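Local coordinates for protein cytochrome P450 (Rhodococcus erythropolis, PDB 3WEC) that hydroxylates the quinoline nitrogen of aurachin alkaloids as a heme-dependent cytochrome P450 monooxygenase, a step that confers their antibiotic activity, at residues A365-N368 / S369-Q372; G254-T257 / T258-T261; Q372-L375 / R376-Q380. All coordinates share one frame; numbering follows the deposited sequence.

Overall arrangement
All three contacts run along single helices of the P450 core. Contacts 1 and 3 are successive parts of helix 364-381 and share Gln372; contact 2 lies on helix 240-271, nearer the chain's centre and the most buried of the three. Contacts 1 and 2 both reach the heme, and they touch each other where Met370 CE lies 3.6 Å from Thr258 OG1. Their chemistry follows their place: contact 1 brings aliphatic groups to the porphyrin edge, contact 2 turns threonine hydroxyls onto backbone carbonyls, and contact 3, about 11 Å from contact 1 between centres, mixes buried apolar packing with a polar, partly exposed flank.

Contact 1. Residues A365-N368 / S369-Q372; sequences ALAN and SMLQ. With HEM (protoporphyrin IX containing Fe), chain B.
Leu366 and Met370, one turn apart on helix 364-381, make the main apolar pair: the two side chains cross at a slant, with Leu366 CG 4.1 Å from Met370 CE. The methionine starts out extended and then folds at its last torsion (chi3 -70°), which brings the methyl back along the helix until CE rests 3.6 Å from Ala367 CA. Leu371 packs differently, its branch point CG lying 3.2 Å from Ala367 O and resting on the backbone of the preceding turn, while its side chain also reaches Val290.

The same face supplies contacts to the porphyrin. Ala367 CB sits 3.6 Å from HEM CBB, and equally near the meso carbon CHC. Leu366 CD2 meets the other vinyl at HEM CBC, 3.9 Å away, while Met370 CE approaches the methyl HEM CMC between these two vinyls. This is the start of the helix conventionally called L in cytochromes P450, which follows the axial ligand Cys361, and it lends the apolar edge of the heme a wall of aliphatic carbon. Behind that wall, helix 155-165 closes over Leu366 and Met370 through Val160.

Backbone bonds of the ordinary i to i+4 kind carry the turn. The straightest is Met370 N to Leu366 O, 2.9 Å with an N-H...O angle of 176°, and Ser369 N to Ala365 O and Leu371 N to Ala367 O continue the pattern on either side of it.

Polar side chains occupy another flank. Asn368 sends its OD1 to the hydroxyl of Tyr354, which holds the amide in place. The extended Gln372 returns alongside it, NE2 4.0 Å from Asn368 CB, and both lean on helix 286-296.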
loop_
_atom_site.group_PDB
_atom_site.type_symbol
_atom_site.label_atom_id
_atom_site.label_comp_id
_atom_site.label_asym_id
_atom_site.label_seq_id
_atom_site.Cartn_x
_atom_site.Cartn_y
_atom_site.Cartn_z
ATOM N N ALA A 365 -2.646 11.705 0.714
ATOM C CA ALA A 365 -3.818 12.578 0.899
ATOM C C ALA A 365 -5.110 11.940 0.389
ATOM O O ALA A 365 -6.163 12.199 0.958
ATOM C CB ALA A 365 -3.623 13.935 0.228
ATOM N N LEU A 366 -5.019 11.133 -0.690
ATOM C CA LEU A 366 -6.163 10.500 -1.322
ATOM C C LEU A 366 -6.599 9.279 -0.532
ATOM O O LEU A 366 -7.762 9.126 -0.250
ATOM C CB LEU A 366 -5.837 10.050 -2.775
ATOM C CG LEU A 366 -6.917 9.253 -3.561
ATOM C CD1 LEU A 366 -8.232 10.042 -3.698
ATOM C CD2 LEU A 366 -6.356 8.996 -4.940
ATOM N N ALA A 367 -5.668 8.393 -0.218
ATOM C CA ALA A 367 -5.960 7.298 0.696
ATOM C C ALA A 367 -6.605 7.809 2.003
ATOM O O ALA A 367 -7.558 7.232 2.471
ATOM C CB ALA A 367 -4.695 6.467 0.978
ATOM N N ASN A 368 -6.065 8.873 2.579
ATOM C CA ASN A 368 -6.624 9.491 3.809
ATOM C C ASN A 368 -8.037 10.005 3.617
ATOM O O ASN A 368 -8.910 9.767 4.459
ATOM C CB ASN A 368 -5.761 10.691 4.275
ATOM C CG ASN A 368 -4.575 10.269 5.130
ATOM O OD1 ASN A 368 -4.440 9.114 5.467
ATOM N ND2 ASN A 368 -3.731 11.220 5.507
ATOM N N SER A 369 -8.254 10.726 2.514
ATOM C CA SER A 369 -9.598 11.162 2.142
ATOM C C SER A 369 -10.561 9.989 2.040
ATOM O O SER A 369 -11.639 10.021 2.660
ATOM C CB SER A 369 -9.613 11.903 0.820
ATOM O OG SER A 369 -10.968 12.169 0.465
ATOM N N MET A 370 -10.182 8.973 1.258
ATOM C CA MET A 370 -11.013 7.765 1.109
ATOM C C MET A 370 -11.369 7.150 2.466
ATOM O O MET A 370 -12.522 6.794 2.708
ATOM C CB MET A 370 -10.304 6.659 0.273
ATOM C CG MET A 370 -10.376 6.878 -1.245
ATOM S SD MET A 370 -9.711 5.516 -2.209
ATOM C CE MET A 370 -7.959 5.675 -1.848
ATOM N N LEU A 371 -10.352 7.004 3.310
ATOM C CA LEU A 371 -10.453 6.280 4.545
ATOM C C LEU A 371 -11.292 7.073 5.531
ATOM O O LEU A 371 -12.085 6.484 6.253
ATOM C CB LEU A 371 -9.042 5.972 5.102
ATOM C CG LEU A 371 -8.303 4.822 4.382
ATOM C CD1 LEU A 371 -6.850 4.726 4.836
ATOM C CD2 LEU A 371 -9.003 3.490 4.553
ATOM N N GLN A 372 -11.132 8.401 5.518
ATOM C CA GLN A 372 -11.909 9.342 6.361
ATOM C C GLN A 372 -13.362 9.421 6.022
ATOM O O GLN A 372 -14.194 9.422 6.941
ATOM C CB GLN A 372 -11.348 10.754 6.284
ATOM C CG GLN A 372 -9.978 10.830 6.926
ATOM C CD GLN A 372 -9.285 12.119 6.638
ATOM O OE1 GLN A 372 -9.839 12.994 5.964
ATOM N NE2 GLN A 372 -8.073 12.264 7.159
HETATM C CHA HEM B . 4.655 4.555 -2.125
HETATM C CHB HEM B . 1.891 3.059 1.724
HETATM C CHC HEM B . -2.177 4.430 -0.656
HETATM C CHD HEM B . 0.646 5.756 -4.627
HETATM C C1A HEM B . 4.156 3.994 -0.890
HETATM C C2A HEM B . 5.080 3.304 0.069
HETATM C C3A HEM B . 4.250 2.889 1.176
HETATM C C4A HEM B . 2.914 3.328 0.776
HETATM C CMA HEM B . 4.688 2.138 2.455
HETATM C CAA HEM B . 6.593 3.053 0.061
HETATM C CBA HEM B . 7.168 4.333 0.698
HETATM C CGA HEM B . 8.668 4.187 1.021
HETATM O O1A HEM B . 9.404 3.368 0.395
HETATM O O2A HEM B . 9.158 4.951 1.901
HETATM C C1B HEM B . 0.499 3.311 1.360
HETATM C C2B HEM B . -0.524 3.103 2.381
HETATM C C3B HEM B . -1.696 3.482 1.639
HETATM C C4B HEM B . -1.233 3.871 0.312
HETATM C CMB HEM B . -0.455 2.577 3.788
HETATM C CAB HEM B . -3.063 3.443 2.219
HETATM C CBB HEM B . -4.045 2.940 1.513
HETATM C C1C HEM B . -1.761 4.956 -1.939
HETATM C C2C HEM B . -2.715 5.323 -2.986
HETATM C C3C HEM B . -1.858 5.694 -4.131
HETATM C C4C HEM B . -0.476 5.517 -3.733
HETATM C CMC HEM B . -4.212 5.291 -2.844
HETATM C CAC HEM B . -2.254 6.131 -5.510
HETATM C CBC HEM B . -3.482 6.488 -5.813
HETATM C C1D HEM B . 2.050 5.472 -4.305
HETATM C C2D HEM B . 3.110 5.881 -5.222
HETATM C C3D HEM B . 4.340 5.516 -4.495
HETATM C C4D HEM B . 3.814 5.012 -3.216
HETATM C CMD HEM B . 2.950 6.447 -6.615
HETATM C CAD HEM B . 5.766 5.644 -4.952
HETATM C CBD HEM B . 6.301 6.959 -4.337
HETATM C CGD HEM B . 7.715 7.249 -4.715
HETATM O O1D HEM B . 8.019 8.465 -4.882
HETATM O O2D HEM B . 8.533 6.282 -4.859
HETATM N NA HEM B . 2.780 4.137 -0.428
HETATM N NB HEM B . 0.115 3.826 0.154
HETATM N NC HEM B . -0.405 5.123 -2.350
HETATM N ND HEM B . 2.465 5.006 -3.091
HETATM FE FE HEM B . 1.177 4.371 -1.560
HETATM O O HOH W 1 0.822 1.976 -2.086
#

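Contact 2. Residues G254-T257 / T258-T261; sequences GQET and TSNT. With HEM (protoporphyrin IX containing Fe), chain B.
A chi1 of -50° lays the Thr258 hydroxyl beside its own backbone N, from where OG1 donates to Gly254 O of the preceding turn at 2.6 Å. Thr261 has nearly the same torsion, and its OG1 gives a second short bond, 2.7 Å, to Thr257 O. That carbonyl also receives a weak bond from Thr261 N. At Gly254 the hydroxyl bond replaces the regular backbone one: Thr258 N lies 3.9 Å from Gly254 O and makes only a weak, bent bond to Gln255 O. Regular bonding resumes with Ser259 N to Gln255 O, 2.8 Å.

Thr257 holds OG1 between its backbone N and carbonyl carbon (chi1 49°), bonded to Ala253 O. The vinyl carbon HEM CBB lies 3.3 Å from Thr257 C. Thr257 CG2 faces pyrrole ring B on the side where a water O is bound to the iron, HEM FE, at 2.5 Å, and the aurachin intermediate touches this residue. Gly254 CA packs 3.4 Å from HEM CMC.

From Ala253 to Thr258 the sequence AGQETT matches the (A/G)Gx(D/E)T(T/S) signature of P450 helix I, whose irregular turn, hydroxyls bonded to carbonyls, crosses the distal heme face where oxygen binds in P450s generally.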
loop_
_atom_site.group_PDB
_atom_site.type_symbol
_atom_site.label_atom_id
_atom_site.label_comp_id
_atom_site.label_asym_id
_atom_site.label_seq_id
_atom_site.Cartn_x
_atom_site.Cartn_y
_atom_site.Cartn_z
ATOM N N GLY A 254 -2.632 1.925 -5.311
ATOM C CA GLY A 254 -3.776 2.323 -4.447
ATOM C C GLY A 254 -4.867 1.303 -4.154
ATOM O O GLY A 254 -5.833 1.590 -3.419
ATOM N N GLN A 255 -4.740 0.112 -4.716
ATOM C CA GLN A 255 -5.763 -0.903 -4.499
ATOM C C GLN A 255 -5.626 -1.679 -3.172
ATOM O O GLN A 255 -6.451 -1.546 -2.305
ATOM C CB GLN A 255 -5.746 -1.909 -5.649
ATOM C CG GLN A 255 -6.469 -1.509 -6.912
ATOM C CD GLN A 255 -6.578 -2.707 -7.899
ATOM O OE1 GLN A 255 -5.671 -2.969 -8.768
ATOM N NE2 GLN A 255 -7.640 -3.446 -7.741
ATOM N N GLU A 256 -4.590 -2.516 -3.022
ATOM C CA GLU A 256 -4.569 -3.431 -1.877
ATOM C C GLU A 256 -4.184 -2.742 -0.590
ATOM O O GLU A 256 -4.598 -3.185 0.465
ATOM C CB GLU A 256 -3.707 -4.686 -2.113
ATOM C CG GLU A 256 -4.571 -5.919 -2.395
ATOM C CD GLU A 256 -3.758 -7.067 -2.924
ATOM O OE1 GLU A 256 -2.501 -7.018 -2.775
ATOM O OE2 GLU A 256 -4.361 -8.015 -3.507
ATOM N N THR A 257 -3.401 -1.675 -0.690
ATOM C CA THR A 257 -3.118 -0.826 0.455
ATOM C C THR A 257 -4.445 -0.288 1.032
ATOM O O THR A 257 -4.633 -0.311 2.235
ATOM C CB THR A 257 -2.235 0.401 0.075
ATOM O OG1 THR A 257 -2.796 1.054 -1.088
ATOM C CG2 THR A 257 -0.835 -0.040 -0.203
ATOM N N THR A 258 -5.344 0.186 0.164
ATOM C CA THR A 258 -6.608 0.792 0.600
ATOM C C THR A 258 -7.574 -0.326 1.010
ATOM O O THR A 258 -8.173 -0.256 2.091
ATOM C CB THR A 258 -7.281 1.665 -0.502
ATOM O OG1 THR A 258 -6.350 2.594 -1.064
ATOM C CG2 THR A 258 -8.504 2.395 0.004
ATOM N N SER A 259 -7.711 -1.370 0.183
ATOM C CA SER A 259 -8.673 -2.410 0.579
ATOM C C SER A 259 -8.225 -3.112 1.854
ATOM O O SER A 259 -9.062 -3.407 2.683
ATOM C CB SER A 259 -9.002 -3.391 -0.519
ATOM O OG SER A 259 -7.882 -4.183 -0.854
ATOM N N ASN A 260 -6.930 -3.389 2.013
ATOM C CA ASN A 260 -6.454 -4.057 3.226
ATOM C C ASN A 260 -6.809 -3.217 4.439
ATOM O O ASN A 260 -7.195 -3.740 5.447
ATOM C CB ASN A 260 -4.926 -4.281 3.174
ATOM C CG ASN A 260 -4.546 -5.562 2.466
ATOM O OD1 ASN A 260 -5.411 -6.355 2.065
ATOM N ND2 ASN A 260 -3.245 -5.801 2.344
ATOM N N THR A 261 -6.634 -1.909 4.331
ATOM C CA THR A 261 -6.921 -1.001 5.415
ATOM C C THR A 261 -8.395 -0.894 5.790
ATOM O O THR A 261 -8.699 -0.701 6.939
ATOM C CB THR A 261 -6.380 0.422 5.131
ATOM O OG1 THR A 261 -4.985 0.329 4.837
ATOM C CG2 THR A 261 -6.576 1.290 6.352
HETATM C CHA HEM B . 4.655 4.555 -2.125
HETATM C CHB HEM B . 1.891 3.059 1.724
HETATM C CHC HEM B . -2.177 4.430 -0.656
HETATM C CHD HEM B . 0.646 5.756 -4.627
HETATM C C1A HEM B . 4.156 3.994 -0.890
HETATM C C2A HEM B . 5.080 3.304 0.069
HETATM C C3A HEM B . 4.250 2.889 1.176
HETATM C C4A HEM B . 2.914 3.328 0.776
HETATM C CMA HEM B . 4.688 2.138 2.455
HETATM C CAA HEM B . 6.593 3.053 0.061
HETATM C CBA HEM B . 7.168 4.333 0.698
HETATM C CGA HEM B . 8.668 4.187 1.021
HETATM O O1A HEM B . 9.404 3.368 0.395
HETATM O O2A HEM B . 9.158 4.951 1.901
HETATM C C1B HEM B . 0.499 3.311 1.360
HETATM C C2B HEM B . -0.524 3.103 2.381
HETATM C C3B HEM B . -1.696 3.482 1.639
HETATM C C4B HEM B . -1.233 3.871 0.312
HETATM C CMB HEM B . -0.455 2.577 3.788
HETATM C CAB HEM B . -3.063 3.443 2.219
HETATM C CBB HEM B . -4.045 2.940 1.513
HETATM C C1C HEM B . -1.761 4.956 -1.939
HETATM C C2C HEM B . -2.715 5.323 -2.986
HETATM C C3C HEM B . -1.858 5.694 -4.131
HETATM C C4C HEM B . -0.476 5.517 -3.733
HETATM C CMC HEM B . -4.212 5.291 -2.844
HETATM C CAC HEM B . -2.254 6.131 -5.510
HETATM C CBC HEM B . -3.482 6.488 -5.813
HETATM C C1D HEM B . 2.050 5.472 -4.305
HETATM C C2D HEM B . 3.110 5.881 -5.222
HETATM C C3D HEM B . 4.340 5.516 -4.495
HETATM C C4D HEM B . 3.814 5.012 -3.216
HETATM C CMD HEM B . 2.950 6.447 -6.615
HETATM C CAD HEM B . 5.766 5.644 -4.952
HETATM C CBD HEM B . 6.301 6.959 -4.337
HETATM C CGD HEM B . 7.715 7.249 -4.715
HETATM O O1D HEM B . 8.019 8.465 -4.882
HETATM O O2D HEM B . 8.533 6.282 -4.859
HETATM N NA HEM B . 2.780 4.137 -0.428
HETATM N NB HEM B . 0.115 3.826 0.154
HETATM N NC HEM B . -0.405 5.123 -2.350
HETATM N ND HEM B . 2.465 5.006 -3.091
HETATM FE FE HEM B . 1.177 4.371 -1.560
HETATM O O HOH W 1 0.822 1.976 -2.086
#

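Contact 3. Residues Q372-L375 / R376-Q380; sequences QHFL and RELSQ
The later half of the P450 L helix, helix 364-381, carries this contact, in which Phe374 and Leu378 meet on the buried face and His373 and Arg376 on the partly exposed one. The phenylalanine stretches out with CG opposite its backbone N (chi1 179°). From there its ring carbon CE2 comes within 3.9 Å of Leu378 CG, the two side chains meeting at an angle. Leu375 adds a looser apolar touch, its CD2 lying 4.5 Å from Leu378 CD1.

The buried side joins the L helix to its neighbours in the P450 fold. Phe374 reaches Val139 of helix 128-141 and Ile262 and Met265 of helix 240-271, known as helix I, while Leu375 packs against Met265 and Phe269 of the latter and Val279 of helix 273-281.

Ser379 closes its turn with two donors on one acceptor. Leu375 O takes Ser379 N at 2.8 Å and Ser379 OG at 2.9 Å, a chi1 of 52° setting OG between the backbone N and the carbonyl carbon. Arg376 N to Gln372 O, Glu377 N to His373 O and Leu378 N to Phe374 O are the other i to i+4 backbone bonds across the contact.

On the polar flank, His373 and Arg376 run side by side in the same direction. The imidazole atom ND1 stands 3.9 Å from Arg376 NH1, near the guanidinium plane at its edge, with the two flat groups turned 71° to each other. His373 NE2 is hydrogen-bonded to Asp128 OD2, which ties the ring to the start of helix 128-141. Glu377 lies against that same helix at Leu132 and Ser136.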
loop_
_atom_site.group_PDB
_atom_site.type_symbol
_atom_site.label_atom_id
_atom_site.label_comp_id
_atom_site.label_asym_id
_atom_site.label_seq_id
_atom_site.Cartn_x
_atom_site.Cartn_y
_atom_site.Cartn_z
ATOM N N GLN A 372 -11.132 8.401 5.518
ATOM C CA GLN A 372 -11.909 9.342 6.361
ATOM C C GLN A 372 -13.362 9.421 6.022
ATOM O O GLN A 372 -14.194 9.422 6.941
ATOM C CB GLN A 372 -11.348 10.754 6.284
ATOM C CG GLN A 372 -9.978 10.830 6.926
ATOM C CD GLN A 372 -9.285 12.119 6.638
ATOM O OE1 GLN A 372 -9.839 12.994 5.964
ATOM N NE2 GLN A 372 -8.073 12.264 7.159
ATOM N N HIS A 373 -13.679 9.522 4.730
ATOM C CA HIS A 373 -15.081 9.477 4.290
ATOM C C HIS A 373 -15.685 8.141 4.595
ATOM O O HIS A 373 -16.887 8.051 4.867
ATOM C CB HIS A 373 -15.215 9.690 2.789
ATOM C CG HIS A 373 -15.051 11.099 2.354
ATOM N ND1 HIS A 373 -15.960 12.040 2.619
ATOM C CD2 HIS A 373 -14.052 11.706 1.608
ATOM C CE1 HIS A 373 -15.559 13.210 2.090
ATOM N NE2 HIS A 373 -14.383 12.996 1.469
ATOM N N PHE A 374 -14.877 7.085 4.489
ATOM C CA PHE A 374 -15.411 5.752 4.751
ATOM C C PHE A 374 -15.787 5.606 6.219
ATOM O O PHE A 374 -16.864 5.101 6.517
ATOM C CB PHE A 374 -14.438 4.650 4.368
ATOM C CG PHE A 374 -14.956 3.259 4.656
ATOM C CD1 PHE A 374 -15.707 2.584 3.716
ATOM C CD2 PHE A 374 -14.667 2.624 5.858
ATOM C CE1 PHE A 374 -16.181 1.304 3.963
ATOM C CE2 PHE A 374 -15.117 1.339 6.094
ATOM C CZ PHE A 374 -15.899 0.691 5.166
ATOM N N LEU A 375 -14.883 6.025 7.113
ATOM C CA LEU A 375 -15.094 5.917 8.539
ATOM C C LEU A 375 -16.297 6.816 8.983
ATOM O O LEU A 375 -17.143 6.368 9.760
ATOM C CB LEU A 375 -13.802 6.269 9.287
ATOM C CG LEU A 375 -13.533 5.780 10.720
ATOM C CD1 LEU A 375 -12.744 6.819 11.497
ATOM C CD2 LEU A 375 -14.767 5.355 11.488
ATOM N N ARG A 376 -16.360 8.043 8.449
ATOM C CA ARG A 376 -17.416 9.010 8.732
ATOM C C ARG A 376 -18.809 8.470 8.381
ATOM O O ARG A 376 -19.755 8.648 9.150
ATOM C CB ARG A 376 -17.204 10.349 8.013
ATOM C CG ARG A 376 -18.369 11.308 8.265
ATOM C CD ARG A 376 -18.207 12.724 7.705
ATOM N NE ARG A 376 -17.035 13.397 8.250
ATOM C CZ ARG A 376 -15.847 13.427 7.652
ATOM N NH1 ARG A 376 -15.659 12.851 6.462
ATOM N NH2 ARG A 376 -14.846 14.056 8.242
ATOM N N GLU A 377 -18.923 7.835 7.212
ATOM C CA GLU A 377 -20.185 7.213 6.807
ATOM C C GLU A 377 -20.484 6.017 7.717
ATOM O O GLU A 377 -21.609 5.827 8.180
ATOM C CB GLU A 377 -20.117 6.775 5.335
ATOM C CG GLU A 377 -20.104 7.903 4.308
ATOM C CD GLU A 377 -21.343 8.794 4.390
ATOM O OE1 GLU A 377 -21.145 10.030 4.479
ATOM O OE2 GLU A 377 -22.494 8.260 4.391
ATOM N N LEU A 378 -19.439 5.228 7.965
ATOM C CA LEU A 378 -19.480 4.064 8.814
ATOM C C LEU A 378 -20.049 4.348 10.207
ATOM O O LEU A 378 -20.939 3.650 10.685
ATOM C CB LEU A 378 -18.063 3.542 9.006
ATOM C CG LEU A 378 -17.715 2.047 8.896
ATOM C CD1 LEU A 378 -16.792 1.635 10.045
ATOM C CD2 LEU A 378 -18.893 1.091 8.760
ATOM N N SER A 379 -19.472 5.345 10.863
ATOM C CA SER A 379 -19.795 5.682 12.241
ATOM C C SER A 379 -21.113 6.404 12.318
ATOM O O SER A 379 -21.794 6.292 13.315
ATOM C CB SER A 379 -18.706 6.564 12.845
ATOM O OG SER A 379 -18.450 7.680 11.997
ATOM N N GLN A 380 -21.465 7.141 11.269
ATOM C CA GLN A 380 -22.761 7.837 11.208
ATOM C C GLN A 380 -23.897 6.837 10.957
ATOM O O GLN A 380 -24.935 6.938 11.559
ATOM C CB GLN A 380 -22.748 8.947 10.159
ATOM C CG GLN A 380 -21.856 10.140 10.515
ATOM C CD GLN A 380 -21.943 11.301 9.510
ATOM O OE1 GLN A 380 -22.031 11.103 8.291
ATOM N NE2 GLN A 380 -21.901 12.523 10.027
#